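Local coordinates for bifunctional protein PutA (Bdellovibrio bacteriovorus, PDB 5UR2) that probably oxidises proline to glutamate in two steps, pairing a flavin-dependent proline dehydrogenase with an NAD-dependent L-glutamate gamma-semialdehyde dehydrogenase in one chain, at residues Arg514-Pro517 and Asp521-Val524; Ile576-Leu581 and Thr671-Gly676. One frame throughout, in Å; residues are numbered along the deposited sequence.

Contact 1 of 2, residues Arg514-Pro517 and Asp521-Val524; sequences RVNP and DQIV
Gln-522 meets Asn-516 where a beta hairpin of the aldehyde dehydrogenase part closes, strand 511-516 running antiparallel to strand 523-528. Gln-522 grips Asn-516 at two levels. Its backbone O accepts the N-H of Asn-516 at 2.8 Å, and its side-chain OE1 takes ND2 of Asn-516 at 2.9 Å. In the second bond the donor lies nearly on the extension of the C=O bond. OE1 stays close to the Asn-516 amide plane, and the two amide planes are themselves only 18° apart. Their unequal lengths suit the task: the long, extended glutamine spans the gap, while the shorter asparagine has its CG anti to the backbone N (chi1 -180°) and its OD1 accepts the N-H of Ser-518, two residues on, in an Asx turn. The backbone O of Gln-522 further receives a CA-H...O contact from Val-515. Next, Ile-523 faces Val-515 as a non-hydrogen-bonded pair with CA atoms 4.2 Å apart; both beta-branched residues suit extended chain, yet their side chains diverge. Val-524 then returns to backbone pairing through its N-H to O of Arg-514, whose guanidinium is bonded elsewhere, notably to the backbone O of Glu-582. The compact valine fits the buried side of the hairpin, where its CG2 rests 3.6 Å from CB of Asn-516 and equally near that residue's backbone N.

Contact 2 of 2, residues Ile576-Leu581 and Thr671-Gly676; sequences IATQVL and TVVAWG
Thr-578 points its CG2 methyl into the corner between Val-672 and Val-673, joining helices 572-583 and 671-684 of the aldehyde dehydrogenase part as a nearly antiparallel pair. The segment axes pass 9.3 Å apart at 166°, close enough for the methyls of Thr-578 and the two valines to meet directly. The threonine methyl stands opposite the backbone N, which carries it across to lie 3.7 Å from CG1 of Val-672. It is equally close to CG2 of Val-673, and the threonine side chain runs at a slant to both valines. The same CG2 of Val-673 also touches the aliphatic part of Gln-579, 3.9 Å from its CG, the two side chains crossing at about a right angle; CG1 of Val-673 stands somewhat farther from Gln-579. Each polar residue thus gives carbon to the interface and keeps its polar end for other partners: OG1 of Thr-578 bonds to the backbone O of Lys-574 within its own helix, and NE2 of Gln-579 reaches OD2 of Asp-593. Glu-582 adds a polar tie by accepting the N-H groups of Val-672 and Val-673 at the start of helix 671-684. Between the side chains of the two segments, however, the contact, with 164 Å² buried in all, is non-directional: it rests on dispersion and the fit of methyl and methylene groups.

How the contacts relate
Both contacts belong to the aldehyde dehydrogenase part, their centres 12 Å apart, but they differ in depth and chemistry. Contact 1 is partly buried and local, closing a hairpin at the margin of a four-stranded sheet with directional backbone and amide bonds. Contact 2 is buried and brings together segments 90 residues apart in the chain through methyl packing, burying about half as much surface. They touch each other through the backbone O of Leu-581, against which CD of Pro-517 packs at 3.4 Å. Asn-516 OD1 and Val-524 CG2 lie near the same oxygen, which places the C-terminal end of 576-581 against the hairpin. Glu-582, next in the chain, has polar bonds into both contacts.

Contact 1 of 2, residues Arg514-Pro517 and Asp521-Val524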
loop_
_atom_site.group_PDB
_atom_site.type_symbol
_atom_site.label_atom_id
_atom_site.label_comp_id
_atom_site.label_asym_id
_atom_site.label_seq_id
_atom_site.Cartn_x
_atom_site.Cartn_y
_atom_site.Cartn_z
ATOM N N ARG B 514 -39.605 -16.425 -10.529
ATOM C CA ARG B 514 -38.606 -17.016 -9.642
ATOM C C ARG B 514 -39.322 -17.652 -8.456
ATOM O O ARG B 514 -39.898 -16.949 -7.618
ATOM C CB ARG B 514 -37.595 -15.957 -9.201
ATOM C CG ARG B 514 -36.663 -16.411 -8.097
ATOM C CD ARG B 514 -35.903 -17.695 -8.449
ATOM N NE ARG B 514 -35.032 -18.072 -7.335
ATOM C CZ ARG B 514 -34.526 -19.284 -7.142
ATOM N NH1 ARG B 514 -34.795 -20.269 -7.991
ATOM N NH2 ARG B 514 -33.752 -19.508 -6.087
ATOM N N VAL B 515 -39.278 -18.984 -8.385
ATOM C CA VAL B 515 -40.020 -19.711 -7.362
ATOM C C VAL B 515 -39.218 -19.778 -6.065
ATOM O O VAL B 515 -37.994 -19.603 -6.031
ATOM C CB VAL B 515 -40.407 -21.122 -7.850
ATOM C CG1 VAL B 515 -41.300 -21.055 -9.101
ATOM C CG2 VAL B 515 -39.169 -21.935 -8.141
ATOM N N ASN B 516 -39.931 -20.032 -4.980
ATOM C CA ASN B 516 -39.334 -20.287 -3.684
ATOM C C ASN B 516 -38.634 -21.632 -3.748
ATOM O O ASN B 516 -39.308 -22.655 -3.940
ATOM C CB ASN B 516 -40.416 -20.259 -2.607
ATOM C CG ASN B 516 -39.874 -20.509 -1.210
ATOM O OD1 ASN B 516 -38.825 -21.121 -1.026
ATOM N ND2 ASN B 516 -40.609 -20.038 -0.210
ATOM N N PRO B 517 -37.304 -21.686 -3.638
ATOM C CA PRO B 517 -36.613 -22.975 -3.800
ATOM C C PRO B 517 -36.902 -23.965 -2.679
ATOM O O PRO B 517 -36.614 -25.157 -2.858
ATOM C CB PRO B 517 -35.132 -22.579 -3.844
ATOM C CG PRO B 517 -35.079 -21.284 -3.053
ATOM C CD PRO B 517 -36.369 -20.574 -3.386
ATOM N N ASP B 521 -43.761 -24.503 -5.678
ATOM C CA ASP B 521 -44.998 -24.057 -6.314
ATOM C C ASP B 521 -45.373 -22.627 -5.937
ATOM O O ASP B 521 -46.441 -22.154 -6.332
ATOM C CB ASP B 521 -46.153 -25.005 -5.984
ATOM C CG ASP B 521 -46.363 -25.175 -4.493
ATOM O OD1 ASP B 521 -45.737 -24.436 -3.692
ATOM O OD2 ASP B 521 -47.185 -26.035 -4.128
ATOM N N GLN B 522 -44.536 -21.943 -5.169
ATOM C CA GLN B 522 -44.762 -20.569 -4.744
ATOM C C GLN B 522 -43.827 -19.643 -5.522
ATOM O O GLN B 522 -42.614 -19.879 -5.566
ATOM C CB GLN B 522 -44.531 -20.448 -3.230
ATOM C CG GLN B 522 -44.699 -19.047 -2.659
ATOM C CD GLN B 522 -44.480 -18.973 -1.144
ATOM O OE1 GLN B 522 -43.369 -19.176 -0.646
ATOM N NE2 GLN B 522 -45.547 -18.677 -0.406
ATOM N N ILE B 523 -44.385 -18.609 -6.147
ATOM C CA ILE B 523 -43.596 -17.634 -6.896
ATOM C C ILE B 523 -43.172 -16.509 -5.964
ATOM O O ILE B 523 -44.020 -15.861 -5.345
ATOM C CB ILE B 523 -44.377 -17.064 -8.088
ATOM C CG1 ILE B 523 -44.822 -18.172 -9.049
ATOM C CG2 ILE B 523 -43.542 -16.012 -8.797
ATOM C CD1 ILE B 523 -45.615 -17.645 -10.229
ATOM N N VAL B 524 -41.863 -16.261 -5.877
ATOM C CA VAL B 524 -41.359 -15.184 -5.025
ATOM C C VAL B 524 -41.216 -13.879 -5.804
ATOM O O VAL B 524 -41.576 -12.810 -5.303
ATOM C CB VAL B 524 -40.020 -15.601 -4.372
ATOM C CG1 VAL B 524 -39.406 -14.430 -3.617
ATOM C CG2 VAL B 524 -40.244 -16.775 -3.422
#

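Contact 2 of 2, residues Ile576-Leu581 and Thr671-Gly676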
loop_
_atom_site.group_PDB
_atom_site.type_symbol
_atom_site.label_atom_id
_atom_site.label_comp_id
_atom_site.label_asym_id
_atom_site.label_seq_id
_atom_site.Cartn_x
_atom_site.Cartn_y
_atom_site.Cartn_z
ATOM N N ILE B 576 -32.791 -10.066 5.507
ATOM C CA ILE B 576 -32.639 -11.498 5.753
ATOM C C ILE B 576 -33.808 -12.261 5.155
ATOM O O ILE B 576 -33.629 -13.242 4.419
ATOM C CB ILE B 576 -32.510 -11.790 7.257
ATOM C CG1 ILE B 576 -31.188 -11.258 7.786
ATOM C CG2 ILE B 576 -32.628 -13.288 7.518
ATOM C CD1 ILE B 576 -31.059 -11.352 9.305
ATOM N N ALA B 577 -35.025 -11.807 5.449
ATOM C CA ALA B 577 -36.206 -12.541 5.010
ATOM C C ALA B 577 -36.205 -12.737 3.497
ATOM O O ALA B 577 -36.538 -13.826 3.011
ATOM C CB ALA B 577 -37.479 -11.827 5.471
ATOM N N THR B 578 -35.778 -11.716 2.741
ATOM C CA THR B 578 -35.752 -11.846 1.284
ATOM C C THR B 578 -34.822 -12.972 0.844
ATOM O O THR B 578 -35.136 -13.737 -0.083
ATOM C CB THR B 578 -35.317 -10.534 0.634
ATOM O OG1 THR B 578 -36.131 -9.472 1.123
ATOM C CG2 THR B 578 -35.440 -10.630 -0.930
ATOM N N GLN B 579 -33.655 -13.056 1.469
ATOM C CA GLN B 579 -32.701 -14.102 1.128
ATOM C C GLN B 579 -33.197 -15.471 1.570
ATOM O O GLN B 579 -32.972 -16.472 0.876
ATOM C CB GLN B 579 -31.346 -13.796 1.754
ATOM C CG GLN B 579 -30.800 -12.468 1.339
ATOM C CD GLN B 579 -29.310 -12.414 1.534
ATOM O OE1 GLN B 579 -28.680 -13.446 1.768
ATOM N NE2 GLN B 579 -28.736 -11.216 1.458
ATOM N N VAL B 580 -33.861 -15.547 2.721
ATOM C CA VAL B 580 -34.423 -16.826 3.149
ATOM C C VAL B 580 -35.411 -17.345 2.106
ATOM O O VAL B 580 -35.353 -18.510 1.694
ATOM C CB VAL B 580 -35.084 -16.688 4.533
ATOM C CG1 VAL B 580 -35.956 -17.910 4.842
ATOM C CG2 VAL B 580 -34.010 -16.518 5.587
ATOM N N LEU B 581 -36.300 -16.475 1.628
ATOM C CA LEU B 581 -37.389 -16.935 0.766
ATOM C C LEU B 581 -36.962 -17.085 -0.697
ATOM O O LEU B 581 -37.348 -18.060 -1.347
ATOM C CB LEU B 581 -38.587 -15.982 0.878
ATOM C CG LEU B 581 -39.310 -15.917 2.230
ATOM C CD1 LEU B 581 -40.323 -14.804 2.243
ATOM C CD2 LEU B 581 -40.017 -17.250 2.473
ATOM N N THR B 671 -32.775 -11.862 -8.072
ATOM C CA THR B 671 -33.030 -10.477 -8.458
ATOM C C THR B 671 -33.957 -9.753 -7.483
ATOM O O THR B 671 -33.852 -8.531 -7.334
ATOM C CB THR B 671 -33.563 -10.437 -9.888
ATOM O OG1 THR B 671 -32.558 -10.960 -10.766
ATOM C CG2 THR B 671 -33.915 -9.009 -10.305
ATOM N N VAL B 672 -34.842 -10.461 -6.781
ATOM C CA VAL B 672 -35.593 -9.796 -5.711
ATOM C C VAL B 672 -34.642 -9.249 -4.647
ATOM O O VAL B 672 -34.821 -8.128 -4.151
ATOM C CB VAL B 672 -36.643 -10.744 -5.099
ATOM C CG1 VAL B 672 -37.387 -10.053 -3.984
ATOM C CG2 VAL B 672 -37.616 -11.196 -6.156
ATOM N N VAL B 673 -33.595 -10.005 -4.303
ATOM C CA VAL B 673 -32.603 -9.477 -3.362
ATOM C C VAL B 673 -31.957 -8.222 -3.931
ATOM O O VAL B 673 -31.828 -7.194 -3.249
ATOM C CB VAL B 673 -31.545 -10.547 -3.028
ATOM C CG1 VAL B 673 -30.383 -9.942 -2.216
ATOM C CG2 VAL B 673 -32.173 -11.690 -2.251
ATOM N N ALA B 674 -31.542 -8.288 -5.193
ATOM C CA ALA B 674 -30.837 -7.162 -5.802
ATOM C C ALA B 674 -31.753 -5.959 -5.984
ATOM O O ALA B 674 -31.293 -4.810 -5.947
ATOM C CB ALA B 674 -30.227 -7.596 -7.125
ATOM N N TRP B 675 -33.039 -6.211 -6.220
ATOM C CA TRP B 675 -34.025 -5.139 -6.259
ATOM C C TRP B 675 -34.040 -4.381 -4.940
ATOM O O TRP B 675 -34.023 -3.143 -4.924
ATOM C CB TRP B 675 -35.379 -5.759 -6.602
ATOM C CG TRP B 675 -36.642 -4.959 -6.404
ATOM C CD1 TRP B 675 -37.591 -5.167 -5.442
ATOM C CD2 TRP B 675 -37.141 -3.902 -7.237
ATOM N NE1 TRP B 675 -38.646 -4.295 -5.615
ATOM C CE2 TRP B 675 -38.392 -3.507 -6.709
ATOM C CE3 TRP B 675 -36.649 -3.246 -8.376
ATOM C CZ2 TRP B 675 -39.150 -2.474 -7.271
ATOM C CZ3 TRP B 675 -37.408 -2.225 -8.937
ATOM C CH2 TRP B 675 -38.641 -1.844 -8.378
ATOM N N GLY B 676 -33.983 -5.110 -3.822
ATOM C CA GLY B 676 -33.841 -4.449 -2.538
ATOM C C GLY B 676 -32.586 -3.596 -2.461
ATOM O O GLY B 676 -32.617 -2.484 -1.928
#